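Local coordinates for galactose-binding-like protein (Bacteroides thetaiotaomicron, PDB 7M1B), which is a SusE-like protein that probably binds carbohydrate and belongs to a family with a possible degradative capacity, at residues Y110-G124 against N188-E202. Sequence-based numbering, arbitrary orientation.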
loop_
_atom_site.group_PDB
_atom_site.type_symbol
_atom_site.label_atom_id
_atom_site.label_comp_id
_atom_site.label_asym_id
_atom_site.label_seq_id
_atom_site.Cartn_x
_atom_site.Cartn_y
_atom_site.Cartn_z
ATOM N N TYR A 110 -13.139 29.470 -0.119
ATOM C CA TYR A 110 -11.749 29.540 -0.600
ATOM C C TYR A 110 -10.781 30.025 0.501
ATOM O O TYR A 110 -9.558 29.750 0.516
ATOM C CB TYR A 110 -11.683 30.366 -1.892
ATOM C CG TYR A 110 -11.719 31.859 -1.681
ATOM C CD1 TYR A 110 -12.895 32.528 -1.326
ATOM C CD2 TYR A 110 -10.565 32.600 -1.874
ATOM C CE1 TYR A 110 -12.878 33.898 -1.100
ATOM C CE2 TYR A 110 -10.526 33.962 -1.650
ATOM C CZ TYR A 110 -11.695 34.605 -1.282
ATOM O OH TYR A 110 -11.759 36.093 -1.108
ATOM N N LEU A 111 -11.354 30.770 1.454
ATOM C CA LEU A 111 -10.603 31.344 2.559
ATOM C C LEU A 111 -10.339 30.275 3.617
ATOM O O LEU A 111 -9.208 30.164 4.116
ATOM C CB LEU A 111 -11.398 32.530 3.141
ATOM C CG LEU A 111 -11.254 33.865 2.403
ATOM C CD1 LEU A 111 -11.981 34.989 3.146
ATOM C CD2 LEU A 111 -9.781 34.230 2.198
ATOM N N THR A 112 -11.388 29.525 3.988
ATOM C CA THR A 112 -11.213 28.410 4.907
ATOM C C THR A 112 -10.209 27.441 4.296
ATOM O O THR A 112 -9.348 26.939 5.019
ATOM C CB THR A 112 -12.529 27.672 5.185
ATOM O OG1 THR A 112 -13.324 28.591 5.928
ATOM C CG2 THR A 112 -12.363 26.440 6.050
ATOM N N ALA A 113 -10.290 27.264 2.965
ATOM C CA ALA A 113 -9.377 26.313 2.322
ATOM C C ALA A 113 -7.904 26.705 2.474
ATOM O O ALA A 113 -7.090 25.868 2.812
ATOM C CB ALA A 113 -9.709 26.090 0.861
ATOM N N ILE A 114 -7.590 27.980 2.209
ATOM C CA ILE A 114 -6.202 28.449 2.309
ATOM C C ILE A 114 -5.738 28.503 3.777
ATOM O O ILE A 114 -4.574 28.228 4.078
ATOM C CB ILE A 114 -5.982 29.783 1.558
ATOM C CG1 ILE A 114 -4.534 29.968 1.092
ATOM C CG2 ILE A 114 -6.413 30.974 2.423
ATOM C CD1 ILE A 114 -4.046 28.994 0.032
ATOM N N GLU A 115 -6.683 28.775 4.698
ATOM C CA GLU A 115 -6.359 28.950 6.109
ATOM C C GLU A 115 -6.064 27.629 6.821
ATOM O O GLU A 115 -5.192 27.566 7.694
ATOM C CB GLU A 115 -7.337 29.870 6.828
ATOM C CG GLU A 115 -7.201 31.297 6.340
ATOM C CD GLU A 115 -8.207 32.268 6.940
ATOM O OE1 GLU A 115 -8.710 31.979 8.080
ATOM O OE2 GLU A 115 -8.538 33.304 6.228
ATOM N N GLU A 116 -6.747 26.558 6.409
ATOM C CA GLU A 116 -6.638 25.256 7.041
ATOM C C GLU A 116 -5.697 24.326 6.254
ATOM O O GLU A 116 -5.629 23.143 6.581
ATOM C CB GLU A 116 -8.030 24.636 7.165
ATOM C CG GLU A 116 -8.968 25.467 8.050
ATOM C CD GLU A 116 -8.523 25.406 9.503
ATOM O OE1 GLU A 116 -8.147 24.293 9.992
ATOM O OE2 GLU A 116 -8.522 26.476 10.133
ATOM N N ILE A 117 -5.008 24.831 5.216
ATOM C CA ILE A 117 -4.294 23.970 4.278
ATOM C C ILE A 117 -3.107 23.382 5.022
ATOM O O ILE A 117 -2.577 24.068 5.919
ATOM C CB ILE A 117 -3.872 24.739 2.995
ATOM C CG1 ILE A 117 -3.544 23.742 1.822
ATOM C CG2 ILE A 117 -2.767 25.809 3.207
ATOM C CD1 ILE A 117 -3.212 24.470 0.518
ATOM N N GLU A 118 -2.824 22.108 4.696
ATOM C CA GLU A 118 -1.621 21.426 5.114
ATOM C C GLU A 118 -0.942 20.868 3.870
ATOM O O GLU A 118 -1.631 20.384 2.965
ATOM C CB GLU A 118 -1.852 20.376 6.227
ATOM C CG GLU A 118 -0.595 19.804 6.834
ATOM C CD GLU A 118 -0.787 18.952 8.072
ATOM O OE1 GLU A 118 -1.798 19.137 8.792
ATOM O OE2 GLU A 118 0.106 18.131 8.341
ATOM N N VAL A 119 0.382 21.009 3.786
ATOM C CA VAL A 119 1.124 20.498 2.651
ATOM C C VAL A 119 2.279 19.663 3.210
ATOM O O VAL A 119 3.123 20.141 4.007
ATOM C CB VAL A 119 1.646 21.652 1.784
ATOM C CG1 VAL A 119 2.267 21.188 0.470
ATOM C CG2 VAL A 119 0.552 22.699 1.494
ATOM N N ASN A 120 2.280 18.378 2.848
ATOM C CA ASN A 120 3.298 17.479 3.393
ATOM C C ASN A 120 4.075 16.838 2.254
ATOM O O ASN A 120 3.552 16.632 1.151
ATOM C CB ASN A 120 2.670 16.304 4.151
ATOM C CG ASN A 120 1.663 16.730 5.193
ATOM O OD1 ASN A 120 0.576 16.158 5.266
ATOM N ND2 ASN A 120 2.061 17.645 6.051
ATOM N N PRO A 121 5.341 16.413 2.486
ATOM C CA PRO A 121 6.042 15.663 1.451
ATOM C C PRO A 121 5.346 14.325 1.200
ATOM O O PRO A 121 4.768 13.715 2.112
ATOM C CB PRO A 121 7.417 15.389 2.074
ATOM C CG PRO A 121 7.533 16.264 3.286
ATOM C CD PRO A 121 6.119 16.652 3.710
ATOM N N THR A 122 5.416 13.902 -0.079
ATOM C CA THR A 122 5.087 12.522 -0.449
ATOM C C THR A 122 6.127 12.041 -1.472
ATOM O O THR A 122 7.048 12.787 -1.865
ATOM C CB THR A 122 3.641 12.379 -0.999
ATOM O OG1 THR A 122 3.291 10.983 -1.096
ATOM C CG2 THR A 122 3.454 13.037 -2.356
ATOM N N PHE A 123 6.010 10.779 -1.911
ATOM C CA PHE A 123 6.991 10.207 -2.831
ATOM C C PHE A 123 6.970 10.969 -4.145
ATOM O O PHE A 123 5.931 10.998 -4.812
ATOM C CB PHE A 123 6.763 8.696 -2.988
ATOM C CG PHE A 123 6.977 8.095 -1.623
ATOM C CD1 PHE A 123 8.302 7.789 -1.236
ATOM C CD2 PHE A 123 5.951 7.761 -0.739
ATOM C CE1 PHE A 123 8.555 7.348 0.045
ATOM C CE2 PHE A 123 6.203 7.309 0.555
ATOM C CZ PHE A 123 7.525 7.038 0.915
ATOM N N GLY A 124 8.081 11.675 -4.425
ATOM C CA GLY A 124 8.302 12.415 -5.669
ATOM C C GLY A 124 7.447 13.693 -5.736
ATOM O O GLY A 124 7.304 14.320 -6.786
ATOM N N ASN A 188 -13.347 34.820 -6.989
ATOM C CA ASN A 188 -12.595 35.143 -5.773
ATOM C C ASN A 188 -11.266 34.370 -5.826
ATOM O O ASN A 188 -11.254 33.347 -6.495
ATOM C CB ASN A 188 -13.416 34.772 -4.517
ATOM C CG ASN A 188 -14.761 35.438 -4.439
ATOM O OD1 ASN A 188 -14.827 36.647 -4.558
ATOM N ND2 ASN A 188 -15.810 34.656 -4.273
ATOM N N GLN A 189 -10.158 34.893 -5.245
ATOM C CA GLN A 189 -8.865 34.176 -5.191
ATOM C C GLN A 189 -8.081 34.504 -3.924
ATOM O O GLN A 189 -7.992 35.688 -3.571
ATOM C CB GLN A 189 -7.905 34.666 -6.293
ATOM C CG GLN A 189 -7.445 33.542 -7.226
ATOM C CD GLN A 189 -6.277 33.994 -8.068
ATOM O OE1 GLN A 189 -6.198 35.147 -8.486
ATOM N NE2 GLN A 189 -5.344 33.085 -8.307
ATOM N N SER A 190 -7.403 33.483 -3.343
ATOM C CA SER A 190 -6.847 33.583 -1.993
ATOM C C SER A 190 -5.470 34.244 -2.049
ATOM O O SER A 190 -4.939 34.427 -3.146
ATOM C CB SER A 190 -6.816 32.231 -1.315
ATOM O OG SER A 190 -5.835 31.402 -1.939
ATOM N N GLU A 191 -4.900 34.607 -0.881
ATOM C CA GLU A 191 -3.465 34.860 -0.751
ATOM C C GLU A 191 -2.730 33.550 -1.036
ATOM O O GLU A 191 -3.319 32.477 -0.877
ATOM C CB GLU A 191 -3.095 35.341 0.666
ATOM C CG GLU A 191 -3.752 34.515 1.788
ATOM C CD GLU A 191 -5.157 34.852 2.303
ATOM O OE1 GLU A 191 -6.158 34.764 1.517
ATOM O OE2 GLU A 191 -5.271 35.151 3.523
ATOM N N GLU A 192 -1.452 33.653 -1.449
ATOM C CA GLU A 192 -0.591 32.543 -1.731
ATOM C C GLU A 192 -0.148 31.910 -0.409
ATOM O O GLU A 192 0.237 32.598 0.547
ATOM C CB GLU A 192 0.668 32.974 -2.491
ATOM C CG GLU A 192 0.401 33.456 -3.912
ATOM C CD GLU A 192 1.601 34.061 -4.630
ATOM O OE1 GLU A 192 2.531 34.532 -3.934
ATOM O OE2 GLU A 192 1.608 34.053 -5.882
ATOM N N TYR A 193 -0.183 30.581 -0.359
ATOM C CA TYR A 193 0.524 29.842 0.680
ATOM C C TYR A 193 1.863 29.362 0.127
ATOM O O TYR A 193 1.910 28.703 -0.899
ATOM C CB TYR A 193 -0.360 28.690 1.162
ATOM C CG TYR A 193 0.229 27.831 2.250
ATOM C CD1 TYR A 193 0.070 28.158 3.594
ATOM C CD2 TYR A 193 0.933 26.674 1.925
ATOM C CE1 TYR A 193 0.611 27.358 4.589
ATOM C CE2 TYR A 193 1.476 25.863 2.910
ATOM C CZ TYR A 193 1.318 26.211 4.240
ATOM O OH TYR A 193 1.876 25.398 5.173
ATOM N N LEU A 194 2.953 29.698 0.818
ATOM C CA LEU A 194 4.298 29.273 0.417
ATOM C C LEU A 194 4.881 28.242 1.379
ATOM O O LEU A 194 4.797 28.387 2.592
ATOM C CB LEU A 194 5.219 30.497 0.375
ATOM C CG LEU A 194 4.770 31.629 -0.543
ATOM C CD1 LEU A 194 5.875 32.665 -0.584
ATOM C CD2 LEU A 194 4.462 31.125 -1.962
ATOM N N THR A 195 5.494 27.189 0.830
ATOM C CA THR A 195 6.200 26.262 1.705
ATOM C C THR A 195 7.411 25.712 0.958
ATOM O O THR A 195 7.378 25.597 -0.280
ATOM C CB THR A 195 5.268 25.166 2.265
ATOM O OG1 THR A 195 5.956 24.332 3.206
ATOM C CG2 THR A 195 4.717 24.258 1.185
ATOM N N THR A 196 8.487 25.448 1.717
ATOM C CA THR A 196 9.656 24.770 1.152
ATOM C C THR A 196 9.711 23.352 1.719
ATOM O O THR A 196 9.700 23.202 2.940
ATOM C CB THR A 196 10.968 25.488 1.502
ATOM O OG1 THR A 196 10.899 26.784 0.912
ATOM C CG2 THR A 196 12.200 24.706 1.074
ATOM N N LEU A 197 9.649 22.334 0.849
ATOM C CA LEU A 197 9.564 20.953 1.340
ATOM C C LEU A 197 10.469 20.056 0.509
ATOM O O LEU A 197 10.680 20.300 -0.667
ATOM C CB LEU A 197 8.133 20.386 1.249
ATOM C CG LEU A 197 7.094 21.061 2.145
ATOM C CD1 LEU A 197 5.668 20.612 1.759
ATOM C CD2 LEU A 197 7.384 20.784 3.625
ATOM N N THR A 198 10.991 19.007 1.168
ATOM C CA THR A 198 11.695 17.978 0.428
ATOM C C THR A 198 10.799 16.781 0.175
ATOM O O THR A 198 10.322 16.177 1.131
ATOM C CB THR A 198 12.928 17.536 1.243
ATOM O OG1 THR A 198 13.740 18.698 1.514
ATOM C CG2 THR A 198 13.746 16.439 0.564
ATOM N N PRO A 199 10.559 16.407 -1.095
ATOM C CA PRO A 199 9.844 15.174 -1.419
ATOM C C PRO A 199 10.440 13.946 -0.756
ATOM O O PRO A 199 11.692 13.857 -0.539
ATOM C CB PRO A 199 9.970 15.082 -2.963
ATOM C CG PRO A 199 9.993 16.525 -3.359
ATOM C CD PRO A 199 10.942 17.128 -2.325
ATOM N N LEU A 200 9.535 12.995 -0.452
ATOM C CA LEU A 200 10.057 11.760 0.085
ATOM C C LEU A 200 10.716 10.884 -0.975
ATOM O O LEU A 200 10.369 10.898 -2.154
ATOM C CB LEU A 200 8.891 10.947 0.667
ATOM C CG LEU A 200 8.085 11.650 1.781
ATOM C CD1 LEU A 200 7.092 10.673 2.406
ATOM C CD2 LEU A 200 9.006 12.185 2.884
ATOM N N TYR A 201 11.721 10.123 -0.490
ATOM C CA TYR A 201 12.498 9.190 -1.305
ATOM C C TYR A 201 12.442 7.812 -0.637
ATOM O O TYR A 201 12.649 7.704 0.576
ATOM C CB TYR A 201 13.932 9.720 -1.322
ATOM C CG TYR A 201 14.947 9.044 -2.211
ATOM C CD1 TYR A 201 15.511 7.806 -1.891
ATOM C CD2 TYR A 201 15.455 9.727 -3.311
ATOM C CE1 TYR A 201 16.488 7.237 -2.698
ATOM C CE2 TYR A 201 16.442 9.181 -4.106
ATOM C CZ TYR A 201 16.974 7.950 -3.792
ATOM O OH TYR A 201 17.949 7.480 -4.618
ATOM N N GLU A 202 12.140 6.769 -1.411
ATOM C CA GLU A 202 11.829 5.521 -0.711
ATOM C C GLU A 202 13.170 4.748 -0.564
ATOM O O GLU A 202 14.106 4.935 -1.375
ATOM C CB GLU A 202 10.910 4.663 -1.578
ATOM C CG GLU A 202 11.577 4.164 -2.863
ATOM C CD GLU A 202 10.654 3.415 -3.816
ATOM O OE1 GLU A 202 9.422 3.425 -3.613
ATOM O OE2 GLU A 202 11.175 2.892 -4.826
HETATM O O HOH W 1 4.003 22.801 4.494
#
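Strands 118-122 and 193-197, edge strands of two facing sheets, run nearly parallel, their axes 20° and 8.1 Å apart; just past their ends the chains meet in a single beta bridge of F123 with L200, where L200 N donates to T122 O (2.9 Å) and G124 N gives L200 O a weak bond. Just ahead of the first strand, the I117 CG2 methyl makes a CH-pi contact over the centre of the Y193 ring, 3.7 Å from its centroid, while V119 CG2 meets CE2 of the same ring at 3.6 Å. V119 CG1 packs on L197 CD1, and a water that donates to V119 O also bonds T195 OG1. Beyond the strands, L200 CB lies over one face of the F123 ring. At the helical end, Y110 is turned with CG between its backbone N and carbonyl carbon (chi1 79°), laying one ring face under N188 CB (3.8 Å to the centroid) and its edge against S190. Replacing Y110 with an alanine would probably open a gap beside S190 and leave N188 CB without its aromatic platform. I114 CG1 and CD1 pack against S190 OG and E191 O, so helix 109-115 closes this end between the sheets. Strand 118-122 pairs with 125-131, and 193-197 with 176-183, so the contact closes one side of the sandwich; at the other end E202 forms a salt bridge with R270 and a hydrogen bond with S269, both on strand 256-274.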